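PDB 6UUK: muramoyltetrapeptide carboxypeptidase from Oxalobacter formigenes OXCC13, which probably acts as a serine-type LD-carboxypeptidase that trims the terminal D-alanine from peptidoglycan-derived muramoyl tetrapeptides. Local coordinates for residues 330-335 with 339-344. Sequence-based numbering, arbitrary orientation.
Sequences HLMSKA and QLDIGD
His330 pairs with Asp341, and Met332 with Gln339, as antiparallel hydrogen-bonded pairs. The axes of the two strand segments come within 4.7 Å, and their N-to-C directions lie 170° apart, almost antiparallel. Both partners of each pair give an N-H to the other's carbonyl; in the second, Met332 N lies 2.8 Å from Gln339 O and Gln339 N 2.7 Å from Met332 O. Between them, Leu331 and Leu340 form a non-hydrogen-bonded pair on the buried face, their CD1 atoms 4.0 Å apart. This is the beta hairpin of strands 328-333 and 337-343, set in a mixed sheet between strands 213-222 and 200-205, away from the predicted catalytic residues. On the other face, the bend of selenomethionine Met332 at chi3 (-65°) carries CE to within 3.8 Å of Gln339 CG and 3.3 Å of Asp341 OD2. Met332 CG lies over one face of the His330 ring, offset toward the rim. His330 ND1 is hydrogen-bonded to Val214 O. Gln339 NE2 donates a nearly straight bond to Asp341 OD1 (3.1 Å, 170°). The oxygen lies in the plane of the Gln339 amide and accepts through its syn lone pair. With an alanine at Gln339, Asp341 OD1 is likely to lose this donor and the Met332 methyl part of its cover. Lys334 reaches back across the same face, with NZ 3.8 Å from Gln339 CB.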
loop_
_atom_site.group_PDB
_atom_site.type_symbol
_atom_site.label_atom_id
_atom_site.label_comp_id
_atom_site.label_asym_id
_atom_site.label_seq_id
_atom_site.Cartn_x
_atom_site.Cartn_y
_atom_site.Cartn_z
ATOM N N HIS B 330 5.905 19.675 -19.724
ATOM C CA HIS B 330 4.966 20.717 -20.137
ATOM C C HIS B 330 3.667 20.025 -20.535
ATOM O O HIS B 330 3.565 19.468 -21.632
ATOM C CB HIS B 330 5.532 21.548 -21.286
ATOM C CG HIS B 330 4.667 22.703 -21.680
ATOM N ND1 HIS B 330 3.584 23.114 -20.933
ATOM C CD2 HIS B 330 4.727 23.538 -22.745
ATOM C CE1 HIS B 330 3.014 24.152 -21.521
ATOM N NE2 HIS B 330 3.689 24.429 -22.622
ATOM N N LEU B 331 2.679 20.056 -19.644
ATOM C CA LEU B 331 1.415 19.367 -19.869
ATOM C C LEU B 331 0.403 20.318 -20.492
ATOM O O LEU B 331 0.175 21.419 -19.980
ATOM C CB LEU B 331 0.869 18.798 -18.559
ATOM C CG LEU B 331 -0.436 18.009 -18.661
ATOM C CD1 LEU B 331 -0.285 16.837 -19.621
ATOM C CD2 LEU B 331 -0.871 17.526 -17.287
HETATM N N MSE B 332 -0.198 19.890 -21.598
HETATM C CA MSE B 332 -1.193 20.691 -22.303
HETATM C C MSE B 332 -2.380 19.835 -22.733
HETATM O O MSE B 332 -2.212 18.847 -23.446
HETATM C CB MSE B 332 -0.569 21.368 -23.523
HETATM C CG MSE B 332 0.499 22.396 -23.192
HETATM SE SE MSE B 332 1.557 22.900 -24.749
HETATM C CE MSE B 332 2.419 21.185 -25.090
ATOM N N SER B 333 -3.577 20.219 -22.300
ATOM C CA SER B 333 -4.808 19.523 -22.653
ATOM C C SER B 333 -5.767 20.509 -23.305
ATOM O O SER B 333 -6.031 21.582 -22.753
ATOM C CB SER B 333 -5.451 18.881 -21.422
ATOM O OG SER B 333 -5.701 19.844 -20.415
ATOM N N LYS B 334 -6.287 20.141 -24.479
ATOM C CA LYS B 334 -7.115 21.030 -25.293
ATOM C C LYS B 334 -8.433 20.334 -25.641
ATOM O O LYS B 334 -8.800 20.195 -26.808
ATOM C CB LYS B 334 -6.373 21.453 -26.559
ATOM C CG LYS B 334 -4.895 21.731 -26.344
ATOM C CD LYS B 334 -4.142 21.783 -27.660
ATOM C CE LYS B 334 -2.645 21.662 -27.434
ATOM N NZ LYS B 334 -2.299 20.383 -26.754
ATOM N N ALA B 335 -9.152 19.896 -24.605
ATOM C CA ALA B 335 -10.447 19.228 -24.738
ATOM C C ALA B 335 -10.342 18.012 -25.664
ATOM O O ALA B 335 -10.784 18.016 -26.816
ATOM C CB ALA B 335 -11.520 20.208 -25.228
ATOM N N GLN B 339 -1.094 16.838 -24.793
ATOM C CA GLN B 339 0.293 16.800 -25.232
ATOM C C GLN B 339 1.204 17.027 -24.035
ATOM O O GLN B 339 0.918 17.872 -23.182
ATOM C CB GLN B 339 0.558 17.854 -26.316
ATOM C CG GLN B 339 1.976 17.866 -26.858
ATOM C CD GLN B 339 2.125 18.772 -28.066
ATOM O OE1 GLN B 339 1.166 19.001 -28.804
ATOM N NE2 GLN B 339 3.327 19.295 -28.270
ATOM N N LEU B 340 2.299 16.271 -23.976
ATOM C CA LEU B 340 3.239 16.324 -22.855
ATOM C C LEU B 340 4.657 16.421 -23.408
ATOM O O LEU B 340 5.225 15.421 -23.858
ATOM C CB LEU B 340 3.081 15.105 -21.952
ATOM C CG LEU B 340 3.985 15.047 -20.718
ATOM C CD1 LEU B 340 3.649 16.174 -19.753
ATOM C CD2 LEU B 340 3.874 13.694 -20.033
ATOM N N ASP B 341 5.228 17.622 -23.370
ATOM C CA ASP B 341 6.611 17.836 -23.771
ATOM C C ASP B 341 7.523 17.722 -22.557
ATOM O O ASP B 341 7.224 18.263 -21.489
ATOM C CB ASP B 341 6.782 19.207 -24.428
ATOM C CG ASP B 341 5.846 19.412 -25.603
ATOM O OD1 ASP B 341 5.398 18.406 -26.192
ATOM O OD2 ASP B 341 5.562 20.580 -25.939
ATOM N N ILE B 342 8.637 17.013 -22.727
ATOM C CA ILE B 342 9.575 16.745 -21.644
ATOM C C ILE B 342 10.958 17.220 -22.062
ATOM O O ILE B 342 11.371 17.027 -23.211
ATOM C CB ILE B 342 9.603 15.246 -21.276
ATOM C CG1 ILE B 342 8.181 14.719 -21.074
ATOM C CG2 ILE B 342 10.432 15.018 -20.022
ATOM C CD1 ILE B 342 8.102 13.221 -20.904
ATOM N N GLY B 343 11.676 17.841 -21.126
ATOM C CA GLY B 343 13.014 18.326 -21.385
ATOM C C GLY B 343 13.822 18.397 -20.107
ATOM O O GLY B 343 13.355 18.018 -19.030
ATOM N N ASP B 344 15.054 18.890 -20.243
ATOM C CA ASP B 344 15.980 19.071 -19.124
ATOM C C ASP B 344 16.262 17.741 -18.420
ATOM O O ASP B 344 15.993 17.563 -17.228
ATOM C CB ASP B 344 15.452 20.121 -18.140
#